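Putative SAM-dependent O-methyltranferase (Podospora anserina, PDB 4YMH) binds S-adenosylmethionine and S-adenosylhomocysteine and probably transfers the methyl group to an oxygen of a substrate not yet defined. Local coordinates at residues A[45-50]-A[73-78]; A[130-135]-A[158-163]; A[140-145]-A[170-175]. One frame throughout, in Å; residues are numbered along the deposited sequence.

Interaction 1 of 3, residues A[45-50]-A[73-78]; sequences ADKMSS and GCYSGY. With SAH (S-adenosyl-L-homocysteine), chain E.
Two tyrosines of 73-78, Tyr75 and Tyr78, pack directly on 45-50, while the ribose and carboxylate of bound S-adenosylhomocysteine lie beside them. Lys47 CB sits over the centre of one Tyr75 face, a CH-pi contact 4.2 Å from the centroid, and the chain, extended beyond CG, carries CD past CE1. The ribose O3' comes to the edge of the same ring, in its plane. The Tyr75 hydroxyl is hydrogen-bonded to Asp44, just before 45-50.

Tyr78 has CG anti to its backbone N (chi1 175°), and its OH donates to Ser50 O at 2.8 Å from above the carbonyl plane. Met48 crosses Tyr78 at about a right angle: Met48 CG lies 3.8 Å from Tyr78 CD2, while SD makes an oblique Met-aromatic contact. A flexible thioether suits this buried place against a ring.

Ser49 OG donates to the ligand carboxylate OXT at 2.6 Å, and Ser49 N makes a weak bond to carboxylate O, 3.4 Å away. From the other segment, Gly73 O accepts from the ligand amino N at 2.9 Å. At Gly73's backbone angles a CB would press on the preceding carbonyl O and also crowd ribose O4'. The glycine-bearing loop after strand 68-72, running to the N-cap Gly77 of helix 78-86, is characteristic of the cofactor site of class I methyltransferases.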
loop_
_atom_site.group_PDB
_atom_site.type_symbol
_atom_site.label_atom_id
_atom_site.label_comp_id
_atom_site.label_asym_id
_atom_site.label_seq_id
_atom_site.Cartn_x
_atom_site.Cartn_y
_atom_site.Cartn_z
ATOM N N ALA A 45 -19.043 4.237 -15.869
ATOM C CA ALA A 45 -18.667 3.234 -14.872
ATOM C C ALA A 45 -17.168 3.240 -14.569
ATOM O O ALA A 45 -16.723 2.569 -13.638
ATOM C CB ALA A 45 -19.105 1.850 -15.329
ATOM N N ASP A 46 -16.397 4.004 -15.343
ATOM C CA ASP A 46 -14.955 4.118 -15.116
ATOM C C ASP A 46 -14.651 4.764 -13.760
ATOM O O ASP A 46 -13.540 4.638 -13.242
ATOM C CB ASP A 46 -14.285 4.909 -16.250
ATOM C CG ASP A 46 -15.097 6.115 -16.689
ATOM O OD1 ASP A 46 -16.336 6.099 -16.531
ATOM O OD2 ASP A 46 -14.498 7.082 -17.213
ATOM N N LYS A 47 -15.645 5.447 -13.193
ATOM C CA LYS A 47 -15.559 6.000 -11.841
ATOM C C LYS A 47 -15.417 4.910 -10.783
ATOM O O LYS A 47 -14.937 5.165 -9.676
ATOM C CB LYS A 47 -16.799 6.840 -11.520
ATOM C CG LYS A 47 -17.003 8.067 -12.387
ATOM C CD LYS A 47 -18.166 8.889 -11.856
ATOM C CE LYS A 47 -18.414 10.122 -12.706
ATOM N NZ LYS A 47 -19.425 11.006 -12.076
ATOM N N MET A 48 -15.859 3.698 -11.116
ATOM C CA MET A 48 -15.818 2.589 -10.167
ATOM C C MET A 48 -14.403 2.027 -10.017
ATOM O O MET A 48 -13.627 2.020 -10.974
ATOM C CB MET A 48 -16.783 1.480 -10.605
ATOM C CG MET A 48 -16.822 0.268 -9.691
ATOM S SD MET A 48 -18.191 -0.796 -10.171
ATOM C CE MET A 48 -17.821 -1.018 -11.910
ATOM N N SER A 49 -14.070 1.564 -8.813
ATOM C CA SER A 49 -12.769 0.947 -8.568
ATOM C C SER A 49 -12.639 -0.339 -9.387
ATOM O O SER A 49 -13.642 -0.873 -9.853
ATOM C CB SER A 49 -12.584 0.680 -7.073
ATOM O OG SER A 49 -12.664 1.903 -6.344
ATOM N N SER A 50 -11.409 -0.809 -9.589
ATOM C CA SER A 50 -11.152 -2.090 -10.254
ATOM C C SER A 50 -11.408 -3.285 -9.326
ATOM O O SER A 50 -11.647 -3.118 -8.131
ATOM C CB SER A 50 -9.709 -2.153 -10.741
ATOM O OG SER A 50 -8.833 -2.290 -9.626
ATOM N N GLY A 73 -18.351 9.293 -1.264
ATOM C CA GLY A 73 -18.501 8.988 -2.678
ATOM C C GLY A 73 -18.892 7.532 -2.870
ATOM O O GLY A 73 -18.038 6.654 -2.953
ATOM N N CYS A 74 -20.196 7.269 -2.947
ATOM C CA CYS A 74 -20.691 5.891 -2.992
ATOM C C CYS A 74 -20.740 5.327 -4.416
ATOM O O CYS A 74 -20.468 4.140 -4.621
ATOM C CB CYS A 74 -22.082 5.816 -2.354
ATOM S SG CYS A 74 -22.735 4.141 -2.171
ATOM N N TYR A 75 -21.049 6.196 -5.386
ATOM C CA TYR A 75 -21.363 5.802 -6.770
ATOM C C TYR A 75 -22.392 4.673 -6.795
ATOM O O TYR A 75 -23.537 4.887 -6.400
ATOM C CB TYR A 75 -20.102 5.396 -7.534
ATOM C CG TYR A 75 -20.320 5.288 -9.026
ATOM C CD1 TYR A 75 -20.798 6.373 -9.755
ATOM C CD2 TYR A 75 -20.050 4.104 -9.711
ATOM C CE1 TYR A 75 -21.004 6.289 -11.126
ATOM C CE2 TYR A 75 -20.262 4.009 -11.088
ATOM C CZ TYR A 75 -20.731 5.106 -11.783
ATOM O OH TYR A 75 -20.934 5.022 -13.141
ATOM N N SER A 76 -21.999 3.476 -7.236
ATOM C CA SER A 76 -22.969 2.372 -7.328
ATOM C C SER A 76 -22.928 1.415 -6.126
ATOM O O SER A 76 -23.662 0.428 -6.090
ATOM C CB SER A 76 -22.758 1.574 -8.615
ATOM O OG SER A 76 -21.733 0.603 -8.455
ATOM N N GLY A 77 -22.090 1.718 -5.143
ATOM C CA GLY A 77 -22.005 0.918 -3.933
ATOM C C GLY A 77 -20.908 -0.143 -3.906
ATOM O O GLY A 77 -20.800 -0.899 -2.941
ATOM N N TYR A 78 -20.101 -0.215 -4.959
ATOM C CA TYR A 78 -19.042 -1.230 -5.051
ATOM C C TYR A 78 -18.064 -1.205 -3.879
ATOM O O TYR A 78 -17.789 -2.252 -3.271
ATOM C CB TYR A 78 -18.266 -1.067 -6.363
ATOM C CG TYR A 78 -17.065 -1.987 -6.511
ATOM C CD1 TYR A 78 -17.231 -3.360 -6.670
ATOM C CD2 TYR A 78 -15.765 -1.478 -6.508
ATOM C CE1 TYR A 78 -16.138 -4.200 -6.812
ATOM C CE2 TYR A 78 -14.662 -2.318 -6.650
ATOM C CZ TYR A 78 -14.859 -3.677 -6.803
ATOM O OH TYR A 78 -13.780 -4.532 -6.947
HETATM N N SAH E . -16.294 4.760 -4.370
HETATM C CA SAH E . -16.863 4.282 -5.599
HETATM C CB SAH E . -16.755 5.322 -6.710
HETATM C CG SAH E . -17.002 6.779 -6.330
HETATM S SD SAH E . -17.013 7.801 -7.756
HETATM C C SAH E . -16.187 3.018 -6.057
HETATM O O SAH E . -16.753 2.279 -6.828
HETATM O OXT SAH E . -15.065 2.763 -5.647
HETATM C "C5'" SAH E . -17.329 9.319 -6.953
HETATM C "C4'" SAH E . -18.751 9.479 -6.437
HETATM O "O4'" SAH E . -18.833 10.648 -5.643
HETATM C "C3'" SAH E . -19.758 9.668 -7.545
HETATM O "O3'" SAH E . -20.813 8.743 -7.430
HETATM C "C2'" SAH E . -20.271 11.072 -7.356
HETATM O "O2'" SAH E . -21.592 11.244 -7.761
HETATM C "C1'" SAH E . -20.034 11.335 -5.889
HETATM N N9 SAH E . -19.863 12.758 -5.563
HETATM C C8 SAH E . -19.257 13.688 -6.279
HETATM N N7 SAH E . -19.291 14.856 -5.662
HETATM C C5 SAH E . -19.922 14.681 -4.527
HETATM C C6 SAH E . -20.298 15.511 -3.385
HETATM N N6 SAH E . -19.978 16.785 -3.398
HETATM N N1 SAH E . -20.946 14.954 -2.365
HETATM C C2 SAH E . -21.240 13.659 -2.382
HETATM N N3 SAH E . -20.930 12.842 -3.371
HETATM C C4 SAH E . -20.282 13.291 -4.452
#

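Interaction 2 of 3, residues A[130-135]-A[158-163]; sequences TLKTLE and LDQGLL
Gln160 and Leu162 reach over to the last part of helix 127-133 and the loop after it, one with a polar tip and the other with a forked apolar one. Gln160, extended beyond CG, brings NE2 to Lys132 O at 3.2 Å; the bond is nearly straight (167°) and lies in the amide plane, though the donor is tilted 33° from the carbonyl plane. Gln160 NE2 also donates to a water at 3.0 Å, which in turn donates to Leu134 O, so one amide group serves two carbonyls, one directly and one through the water. OE1 lies against CB and CG of Lys132, whose chain crosses the glutamine at about a right angle.

Beside these polar groups, Leu162 divides its methyls: CD1 packs on Leu131 CD1 at 3.8 Å, and CD2 on Leu134 CB at 4.0 Å. Each methyl also lies against the carbonyl O of the same leucine, so a branched side chain suits a place between two partners. In the next shell, Leu131 and Leu134 both rest on Leu70 of strand 68-72, and Leu131 also on Tyr153 and Thr156 of helix 150-159.

Gly161 lies between Gln160 and Leu162 and turns the chain with positive phi (61°), which glycine tolerates readily. That is a Schellman motif, here following helix 150-159 of the Rossmann-like fold where it meets its neighbour, helix 127-133.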
loop_
_atom_site.group_PDB
_atom_site.type_symbol
_atom_site.label_atom_id
_atom_site.label_comp_id
_atom_site.label_asym_id
_atom_site.label_seq_id
_atom_site.Cartn_x
_atom_site.Cartn_y
_atom_site.Cartn_z
ATOM N N THR A 130 -23.008 17.194 4.854
ATOM C CA THR A 130 -23.406 16.037 5.674
ATOM C C THR A 130 -22.251 15.506 6.515
ATOM O O THR A 130 -22.471 15.066 7.637
ATOM C CB THR A 130 -23.981 14.886 4.823
ATOM O OG1 THR A 130 -22.993 14.435 3.898
ATOM C CG2 THR A 130 -25.219 15.358 4.052
ATOM N N LEU A 131 -21.026 15.567 5.993
ATOM C CA LEU A 131 -19.850 15.106 6.744
ATOM C C LEU A 131 -19.750 15.816 8.098
ATOM O O LEU A 131 -19.400 15.198 9.099
ATOM C CB LEU A 131 -18.561 15.323 5.937
ATOM C CG LEU A 131 -17.214 15.018 6.611
ATOM C CD1 LEU A 131 -17.080 13.529 6.919
ATOM C CD2 LEU A 131 -16.054 15.487 5.722
ATOM N N LYS A 132 -20.092 17.100 8.138
ATOM C CA LYS A 132 -20.052 17.857 9.394
ATOM C C LYS A 132 -21.092 17.385 10.410
ATOM O O LYS A 132 -20.940 17.613 11.611
ATOM C CB LYS A 132 -20.246 19.352 9.131
ATOM C CG LYS A 132 -19.126 19.970 8.323
ATOM C CD LYS A 132 -19.371 21.444 8.050
ATOM C CE LYS A 132 -18.308 21.969 7.097
ATOM N NZ LYS A 132 -18.352 23.444 6.953
ATOM N N THR A 133 -22.143 16.726 9.936
ATOM C CA THR A 133 -23.208 16.272 10.828
ATOM C C THR A 133 -22.890 14.935 11.487
ATOM O O THR A 133 -23.575 14.523 12.415
ATOM C CB THR A 133 -24.537 16.107 10.092
ATOM O OG1 THR A 133 -24.428 15.008 9.179
ATOM C CG2 THR A 133 -24.886 17.366 9.339
ATOM N N LEU A 134 -21.869 14.243 10.995
ATOM C CA LEU A 134 -21.539 12.935 11.550
ATOM C C LEU A 134 -21.017 13.045 12.981
ATOM O O LEU A 134 -20.391 14.040 13.345
ATOM C CB LEU A 134 -20.522 12.230 10.667
ATOM C CG LEU A 134 -20.980 11.960 9.233
ATOM C CD1 LEU A 134 -19.961 11.097 8.513
ATOM C CD2 LEU A 134 -22.380 11.324 9.214
ATOM N N GLU A 135 -21.283 12.018 13.784
ATOM C CA GLU A 135 -20.843 11.979 15.177
ATOM C C GLU A 135 -19.879 10.815 15.440
ATOM O O GLU A 135 -19.826 9.855 14.677
ATOM C CB GLU A 135 -22.055 11.873 16.109
ATOM C CG GLU A 135 -23.101 12.963 15.914
ATOM C CD GLU A 135 -22.844 14.191 16.773
ATOM O OE1 GLU A 135 -21.941 14.137 17.634
ATOM O OE2 GLU A 135 -23.543 15.211 16.588
ATOM N N LEU A 158 -10.371 16.182 10.381
ATOM C CA LEU A 158 -9.420 16.368 11.457
ATOM C C LEU A 158 -9.977 17.344 12.481
ATOM O O LEU A 158 -9.805 17.137 13.685
ATOM C CB LEU A 158 -8.087 16.852 10.926
ATOM C CG LEU A 158 -7.470 15.850 9.955
ATOM C CD1 LEU A 158 -6.275 16.502 9.275
ATOM C CD2 LEU A 158 -7.053 14.572 10.682
ATOM N N ASP A 159 -10.674 18.380 12.013
ATOM C CA ASP A 159 -11.101 19.437 12.933
ATOM C C ASP A 159 -12.098 18.890 13.944
ATOM O O ASP A 159 -12.083 19.276 15.116
ATOM C CB ASP A 159 -11.724 20.623 12.190
ATOM C CG ASP A 159 -10.693 21.488 11.469
ATOM O OD1 ASP A 159 -9.470 21.288 11.655
ATOM O OD2 ASP A 159 -11.121 22.397 10.727
ATOM N N GLN A 160 -12.964 17.987 13.484
ATOM C CA GLN A 160 -14.034 17.452 14.330
ATOM C C GLN A 160 -13.686 16.114 14.977
ATOM O O GLN A 160 -14.517 15.517 15.653
ATOM C CB GLN A 160 -15.327 17.300 13.525
ATOM C CG GLN A 160 -15.758 18.587 12.867
ATOM C CD GLN A 160 -17.153 18.530 12.272
ATOM O OE1 GLN A 160 -17.575 19.419 11.524
ATOM N NE2 GLN A 160 -17.878 17.470 12.601
ATOM N N GLY A 161 -12.462 15.648 14.771
ATOM C CA GLY A 161 -12.033 14.391 15.351
ATOM C C GLY A 161 -12.852 13.198 14.894
ATOM O O GLY A 161 -13.219 12.348 15.706
ATOM N N LEU A 162 -13.124 13.125 13.592
ATOM C CA LEU A 162 -13.923 12.031 13.024
ATOM C C LEU A 162 -13.044 10.831 12.706
ATOM O O LEU A 162 -13.537 9.736 12.441
ATOM C CB LEU A 162 -14.653 12.491 11.759
ATOM C CG LEU A 162 -15.872 13.404 11.923
ATOM C CD1 LEU A 162 -16.308 13.970 10.569
ATOM C CD2 LEU A 162 -17.016 12.653 12.572
ATOM N N LEU A 163 -11.737 11.057 12.718
ATOM C CA LEU A 163 -10.749 9.992 12.590
ATOM C C LEU A 163 -10.312 9.534 13.969
ATOM O O LEU A 163 -9.892 10.355 14.783
ATOM C CB LEU A 163 -9.530 10.480 11.810
ATOM C CG LEU A 163 -8.499 9.387 11.512
ATOM C CD1 LEU A 163 -9.036 8.447 10.437
ATOM C CD2 LEU A 163 -7.158 10.011 11.099
HETATM O O HOH W 1 -18.202 15.154 14.496
#

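Interaction 3 of 3, residues A[140-145]-A[170-175]; sequences LIFVDA and LCDNVF. With SAH (S-adenosyl-L-homocysteine), chain E.
Phe142 packs its ring against Leu170 and Asp172. Its CB leads to a CG anti to the backbone N (chi1 -175°); CD1 then meets Leu170 O at 3.6 Å and, farther off, Leu170 CB. CE1 touches Asp172 CB at 3.8 Å, and CZ approaches Asp172 OD2, the ring and carboxylate planes 38° apart. CE2 comes toward the ligand amino N. An aromatic ring suits this place because its several CH groups meet all these partners at once; it also meets Trp83 edge-to-face.

The backbones pair in parallel through Leu170 N to Ile141 O, Val143 N to Leu170 O and Asp172 N to Val143 O, all 2.8 to 3.0 Å. Val143 and Cys171 share the sheet face reached by Tyr150.

Beyond the strand end, Asp144 OD2 accepts from the ligand amino N at 2.8 Å. Asp144 OD1 lies 3.1 Å from Asn173 OD1, two acceptors not bonded to each other. With Asp172 close by, this trio is consistent with the metal site of cation-dependent O-methyltransferases, though no metal is bound here. Asn173 ND2 is held by Asp226.

Strands 138-143 and 167-171 occupy the middle of the sheet, flanked by strands 68-72 and 228-233 respectively, with helix 150-159 over the Val143 face.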
loop_
_atom_site.group_PDB
_atom_site.type_symbol
_atom_site.label_atom_id
_atom_site.label_comp_id
_atom_site.label_asym_id
_atom_site.label_seq_id
_atom_site.Cartn_x
_atom_site.Cartn_y
_atom_site.Cartn_z
ATOM N N LEU A 140 -11.510 3.783 9.790
ATOM C CA LEU A 140 -11.070 3.832 8.401
ATOM C C LEU A 140 -11.978 4.762 7.640
ATOM O O LEU A 140 -13.208 4.661 7.725
ATOM C CB LEU A 140 -11.054 2.439 7.760
ATOM C CG LEU A 140 -10.431 2.350 6.360
ATOM C CD1 LEU A 140 -9.834 0.977 6.127
ATOM C CD2 LEU A 140 -11.434 2.683 5.234
ATOM N N ILE A 141 -11.361 5.688 6.913
ATOM C CA ILE A 141 -12.105 6.637 6.105
ATOM C C ILE A 141 -11.599 6.597 4.663
ATOM O O ILE A 141 -10.421 6.774 4.416
ATOM C CB ILE A 141 -11.972 8.074 6.672
ATOM C CG1 ILE A 141 -12.408 8.089 8.147
ATOM C CG2 ILE A 141 -12.800 9.041 5.839
ATOM C CD1 ILE A 141 -12.376 9.452 8.810
ATOM N N PHE A 142 -12.494 6.332 3.724
ATOM C CA PHE A 142 -12.165 6.237 2.308
ATOM C C PHE A 142 -12.707 7.462 1.575
ATOM O O PHE A 142 -13.919 7.614 1.465
ATOM C CB PHE A 142 -12.763 4.943 1.731
ATOM C CG PHE A 142 -12.384 4.657 0.292
ATOM C CD1 PHE A 142 -11.051 4.654 -0.111
ATOM C CD2 PHE A 142 -13.366 4.323 -0.636
ATOM C CE1 PHE A 142 -10.700 4.359 -1.432
ATOM C CE2 PHE A 142 -13.033 4.023 -1.955
ATOM C CZ PHE A 142 -11.692 4.047 -2.355
ATOM N N VAL A 143 -11.820 8.319 1.058
ATOM C CA VAL A 143 -12.220 9.541 0.350
ATOM C C VAL A 143 -12.147 9.317 -1.150
ATOM O O VAL A 143 -11.061 9.134 -1.701
ATOM C CB VAL A 143 -11.320 10.735 0.725
ATOM C CG1 VAL A 143 -11.817 12.038 0.055
ATOM C CG2 VAL A 143 -11.275 10.882 2.216
ATOM N N ASP A 144 -13.294 9.320 -1.815
ATOM C CA ASP A 144 -13.323 8.979 -3.225
ATOM C C ASP A 144 -14.406 9.777 -3.949
ATOM O O ASP A 144 -15.027 9.264 -4.862
ATOM C CB ASP A 144 -13.550 7.466 -3.375
ATOM C CG ASP A 144 -13.284 6.945 -4.791
ATOM O OD1 ASP A 144 -12.597 7.619 -5.586
ATOM O OD2 ASP A 144 -13.786 5.845 -5.111
ATOM N N ALA A 145 -14.632 11.023 -3.536
ATOM C CA ALA A 145 -15.698 11.850 -4.130
ATOM C C ALA A 145 -15.150 12.914 -5.096
ATOM O O ALA A 145 -14.211 12.646 -5.850
ATOM C CB ALA A 145 -16.521 12.508 -3.033
ATOM N N LEU A 170 -7.738 6.987 3.684
ATOM C CA LEU A 170 -7.249 6.582 2.374
ATOM C C LEU A 170 -7.933 7.425 1.326
ATOM O O LEU A 170 -9.149 7.380 1.201
ATOM C CB LEU A 170 -7.534 5.103 2.123
ATOM C CG LEU A 170 -6.934 4.162 3.172
ATOM C CD1 LEU A 170 -7.463 2.751 3.006
ATOM C CD2 LEU A 170 -5.403 4.191 3.085
ATOM N N CYS A 171 -7.152 8.188 0.578
ATOM C CA CYS A 171 -7.699 9.052 -0.473
ATOM C C CYS A 171 -7.346 8.489 -1.844
ATOM O O CYS A 171 -6.170 8.287 -2.154
ATOM C CB CYS A 171 -7.168 10.476 -0.328
ATOM S SG CYS A 171 -7.373 11.192 1.331
ATOM N N ASP A 172 -8.372 8.259 -2.665
ATOM C CA ASP A 172 -8.223 7.568 -3.945
ATOM C C ASP A 172 -8.085 8.530 -5.139
ATOM O O ASP A 172 -8.538 9.674 -5.081
ATOM C CB ASP A 172 -9.424 6.642 -4.147
ATOM C CG ASP A 172 -9.125 5.490 -5.063
ATOM O OD1 ASP A 172 -7.951 5.079 -5.130
ATOM O OD2 ASP A 172 -10.066 4.987 -5.711
ATOM N N ASN A 173 -7.468 8.049 -6.221
ATOM C CA ASN A 173 -7.291 8.833 -7.449
ATOM C C ASN A 173 -6.496 10.116 -7.298
ATOM O O ASN A 173 -6.690 11.053 -8.075
ATOM C CB ASN A 173 -8.656 9.203 -8.047
ATOM C CG ASN A 173 -9.451 7.995 -8.456
ATOM O OD1 ASN A 173 -10.500 7.696 -7.876
ATOM N ND2 ASN A 173 -8.960 7.285 -9.464
ATOM N N VAL A 174 -5.588 10.174 -6.331
ATOM C CA VAL A 174 -4.885 11.430 -6.077
ATOM C C VAL A 174 -3.960 11.841 -7.240
ATOM O O VAL A 174 -3.649 13.026 -7.409
ATOM C CB VAL A 174 -4.127 11.326 -4.720
ATOM C CG1 VAL A 174 -3.352 12.598 -4.392
ATOM C CG2 VAL A 174 -5.151 11.085 -3.624
ATOM N N PHE A 175 -3.544 10.880 -8.060
ATOM C CA PHE A 175 -2.677 11.194 -9.202
ATOM C C PHE A 175 -3.424 11.833 -10.372
ATOM O O PHE A 175 -2.798 12.414 -11.252
ATOM C CB PHE A 175 -1.989 9.933 -9.731
ATOM C CG PHE A 175 -0.832 9.457 -8.884
ATOM C CD1 PHE A 175 -0.308 10.246 -7.868
ATOM C CD2 PHE A 175 -0.261 8.222 -9.127
ATOM C CE1 PHE A 175 0.771 9.800 -7.110
ATOM C CE2 PHE A 175 0.813 7.767 -8.361
ATOM C CZ PHE A 175 1.326 8.557 -7.358
HETATM N N SAH E . -16.294 4.760 -4.370
HETATM C CA SAH E . -16.863 4.282 -5.599
HETATM C CB SAH E . -16.755 5.322 -6.710
HETATM C CG SAH E . -17.002 6.779 -6.330
HETATM S SD SAH E . -17.013 7.801 -7.756
HETATM C C SAH E . -16.187 3.018 -6.057
HETATM O O SAH E . -16.753 2.279 -6.828
HETATM O OXT SAH E . -15.065 2.763 -5.647
HETATM C "C5'" SAH E . -17.329 9.319 -6.953
HETATM C "C4'" SAH E . -18.751 9.479 -6.437
HETATM O "O4'" SAH E . -18.833 10.648 -5.643
HETATM C "C3'" SAH E . -19.758 9.668 -7.545
HETATM O "O3'" SAH E . -20.813 8.743 -7.430
HETATM C "C2'" SAH E . -20.271 11.072 -7.356
HETATM O "O2'" SAH E . -21.592 11.244 -7.761
HETATM C "C1'" SAH E . -20.034 11.335 -5.889
HETATM N N9 SAH E . -19.863 12.758 -5.563
HETATM C C8 SAH E . -19.257 13.688 -6.279
HETATM N N7 SAH E . -19.291 14.856 -5.662
HETATM C C5 SAH E . -19.922 14.681 -4.527
HETATM C C6 SAH E . -20.298 15.511 -3.385
HETATM N N6 SAH E . -19.978 16.785 -3.398
HETATM N N1 SAH E . -20.946 14.954 -2.365
HETATM C C2 SAH E . -21.240 13.659 -2.382
HETATM N N3 SAH E . -20.930 12.842 -3.371
HETATM C C4 SAH E . -20.282 13.291 -4.452
#

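In the fold
Interaction 3 lies deepest, its centre about 4 Å from that of the chain, and joins two neighbouring strands by backbone bonds. Interaction 1 is also buried but pairs two loops, its chemistry being rings, a sulfur and cofactor-bound polar groups. The two touch, Gly73 beside Ala145 and Ser49 beside Asp172, and take the ligand amino group between Gly73 O and Asp144 OD2. Interaction 2 is the partly buried, surface contact, its centre about 17 Å from that of the chain; there a side-chain amide bond and a water bridge lie beside a leucine cluster. It meets interaction 3 where Leu162 and Leu163 pack on Ile141. The segments of interactions 2 and 3 alternate along the chain.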